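Local coordinates for putative CRISPR-associated endoribonuclease-like protein Cas6 (Pyrococcus furiosus, PDB 3UFC) that binds CRISPR RNA as a Cas6-family paralogue with a ferredoxin-like fold, and probably serves an antiviral adaptive immune system, at residues Leu151-Glu156 / Ser205-Arg210. Residues are numbered along the deposited sequence; the frame is centred on the assembly and turned at random.
Sequences LYPHDE and SLMVFR
A type I beta turn, Tyr152 to Asp155, links strand 145-151 to helix 158-174 in the C-terminal Cas6 region and packs against strand 200-213, an inner strand of the four-stranded antiparallel sheet. The turn is closed by one backbone bond and reinforced by a side-chain bond. Asp155 N donates to Tyr152 O at 2.8 Å. Asp155 OD1 accepts the N-H of Tyr152 through its anti lone pair, 2.7 Å from Tyr152 N. Its N-H...O angle is 160°, and both bonds join the turn's first residue to its last.

Polar contact with the strand passes through water. No direct hydrogen bond joins the segments; instead one water lies 2.8 Å from Leu151 O, within hydrogen-bonding distance, and hydrogen-bonds to Ser205 OG, 2.7 Å from it. The serine hydroxyl stands beside its own backbone N (chi1 -52°), which directs it at the loop, where it meets the Tyr152 ring edge-on and in plane, OG lying 3.5 Å from CD1.

Apolar packing centres on Pro153, whose ring, pointing at the strand, also touches Leu187 and Phe190 of strand 183-197 and Phe158 of helix 158-174. Met207 meets it tip to tip: CG takes the crowded position between N and C (chi1 56°), the chain bends at chi3, and SD and CE each come within 3.6 Å of Pro153 CG. Beside them, Pro153 CD lies 3.2 Å from Ser205 OG.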
loop_
_atom_site.group_PDB
_atom_site.type_symbol
_atom_site.label_atom_id
_atom_site.label_comp_id
_atom_site.label_asym_id
_atom_site.label_seq_id
_atom_site.Cartn_x
_atom_site.Cartn_y
_atom_site.Cartn_z
ATOM N N LEU A 151 2.346 2.908 -15.694
ATOM C CA LEU A 151 1.560 2.023 -16.544
ATOM C C LEU A 151 0.277 1.543 -15.873
ATOM O O LEU A 151 0.154 1.575 -14.648
ATOM C CB LEU A 151 2.408 0.811 -16.939
ATOM C CG LEU A 151 3.717 1.130 -17.671
ATOM C CD1 LEU A 151 4.581 -0.118 -17.747
ATOM C CD2 LEU A 151 3.410 1.669 -19.072
ATOM N N TYR A 152 -0.665 1.094 -16.702
ATOM C CA TYR A 152 -1.956 0.577 -16.255
ATOM C C TYR A 152 -2.117 -0.818 -16.856
ATOM O O TYR A 152 -1.439 -1.158 -17.825
ATOM C CB TYR A 152 -3.085 1.476 -16.751
ATOM C CG TYR A 152 -2.923 2.927 -16.370
ATOM C CD1 TYR A 152 -3.183 3.361 -15.073
ATOM C CD2 TYR A 152 -2.509 3.871 -17.310
ATOM C CE1 TYR A 152 -3.042 4.700 -14.720
ATOM C CE2 TYR A 152 -2.359 5.213 -16.968
ATOM C CZ TYR A 152 -2.632 5.620 -15.673
ATOM O OH TYR A 152 -2.521 6.946 -15.338
ATOM N N PRO A 153 -3.026 -1.638 -16.301
ATOM C CA PRO A 153 -3.253 -2.998 -16.798
ATOM C C PRO A 153 -3.515 -3.130 -18.298
ATOM O O PRO A 153 -3.259 -4.187 -18.875
ATOM C CB PRO A 153 -4.435 -3.479 -15.958
ATOM C CG PRO A 153 -4.242 -2.745 -14.668
ATOM C CD PRO A 153 -3.905 -1.356 -15.151
ATOM N N HIS A 154 -4.019 -2.076 -18.936
ATOM C CA HIS A 154 -4.285 -2.155 -20.371
ATOM C C HIS A 154 -3.051 -1.873 -21.225
ATOM O O HIS A 154 -3.101 -1.991 -22.448
ATOM C CB HIS A 154 -5.428 -1.212 -20.782
ATOM C CG HIS A 154 -5.179 0.231 -20.471
ATOM N ND1 HIS A 154 -5.642 0.836 -19.322
ATOM C CD2 HIS A 154 -4.533 1.194 -21.169
ATOM C CE1 HIS A 154 -5.296 2.111 -19.328
ATOM N NE2 HIS A 154 -4.622 2.355 -20.438
ATOM N N ASP A 155 -1.945 -1.511 -20.580
ATOM C CA ASP A 155 -0.695 -1.233 -21.284
ATOM C C ASP A 155 0.040 -2.536 -21.596
ATOM O O ASP A 155 0.149 -3.418 -20.741
ATOM C CB ASP A 155 0.204 -0.334 -20.431
ATOM C CG ASP A 155 -0.256 1.108 -20.419
ATOM O OD1 ASP A 155 -0.275 1.729 -19.334
ATOM O OD2 ASP A 155 -0.587 1.629 -21.503
ATOM N N GLU A 156 0.550 -2.653 -22.821
ATOM C CA GLU A 156 1.268 -3.855 -23.244
ATOM C C GLU A 156 2.423 -4.245 -22.323
ATOM O O GLU A 156 2.664 -5.428 -22.094
ATOM C CB GLU A 156 1.821 -3.681 -24.661
ATOM C CG GLU A 156 0.771 -3.511 -25.741
ATOM C CD GLU A 156 1.379 -3.550 -27.131
ATOM O OE1 GLU A 156 2.310 -2.756 -27.398
ATOM O OE2 GLU A 156 0.927 -4.373 -27.955
ATOM N N SER A 205 -3.334 2.046 -10.318
ATOM C CA SER A 205 -4.609 1.437 -10.619
ATOM C C SER A 205 -5.322 0.847 -9.411
ATOM O O SER A 205 -4.740 0.076 -8.645
ATOM C CB SER A 205 -4.411 0.321 -11.648
ATOM O OG SER A 205 -3.683 0.776 -12.778
ATOM N N LEU A 206 -6.578 1.238 -9.228
ATOM C CA LEU A 206 -7.391 0.649 -8.177
ATOM C C LEU A 206 -7.947 -0.490 -9.023
ATOM O O LEU A 206 -8.449 -0.254 -10.122
ATOM C CB LEU A 206 -8.493 1.615 -7.729
ATOM C CG LEU A 206 -7.994 2.693 -6.757
ATOM C CD1 LEU A 206 -9.113 3.675 -6.419
ATOM C CD2 LEU A 206 -7.483 2.021 -5.485
ATOM N N MET A 207 -7.837 -1.723 -8.557
ATOM C CA MET A 207 -8.301 -2.814 -9.396
ATOM C C MET A 207 -8.619 -4.121 -8.696
ATOM O O MET A 207 -8.182 -4.380 -7.577
ATOM C CB MET A 207 -7.242 -3.081 -10.481
ATOM C CG MET A 207 -5.836 -3.378 -9.918
ATOM S SD MET A 207 -4.434 -3.339 -11.120
ATOM C CE MET A 207 -4.518 -4.982 -11.810
ATOM N N VAL A 208 -9.411 -4.933 -9.385
ATOM C CA VAL A 208 -9.764 -6.260 -8.915
ATOM C C VAL A 208 -9.227 -7.120 -10.050
ATOM O O VAL A 208 -9.514 -6.857 -11.221
ATOM C CB VAL A 208 -11.293 -6.453 -8.787
ATOM C CG1 VAL A 208 -11.603 -7.909 -8.457
ATOM C CG2 VAL A 208 -11.841 -5.539 -7.699
ATOM N N PHE A 209 -8.417 -8.113 -9.719
ATOM C CA PHE A 209 -7.851 -8.966 -10.749
ATOM C C PHE A 209 -7.658 -10.376 -10.254
ATOM O O PHE A 209 -7.463 -10.607 -9.062
ATOM C CB PHE A 209 -6.498 -8.422 -11.233
ATOM C CG PHE A 209 -5.439 -8.347 -10.156
ATOM C CD1 PHE A 209 -5.455 -7.324 -9.208
ATOM C CD2 PHE A 209 -4.413 -9.287 -10.104
ATOM C CE1 PHE A 209 -4.463 -7.240 -8.226
ATOM C CE2 PHE A 209 -3.418 -9.209 -9.129
ATOM C CZ PHE A 209 -3.447 -8.177 -8.187
ATOM N N ARG A 210 -7.723 -11.326 -11.179
ATOM C CA ARG A 210 -7.512 -12.720 -10.828
ATOM C C ARG A 210 -6.047 -13.001 -11.148
ATOM O O ARG A 210 -5.574 -12.704 -12.244
ATOM C CB ARG A 210 -8.437 -13.635 -11.646
ATOM C CG ARG A 210 -8.315 -15.108 -11.273
ATOM C CD ARG A 210 -9.324 -16.002 -11.999
ATOM N NE ARG A 210 -10.692 -15.840 -11.512
ATOM C CZ ARG A 210 -11.617 -15.090 -12.102
ATOM N NH1 ARG A 210 -11.329 -14.424 -13.211
ATOM N NH2 ARG A 210 -12.834 -15.011 -11.584
HETATM O O HOH W 1 -1.069 0.380 -12.397
#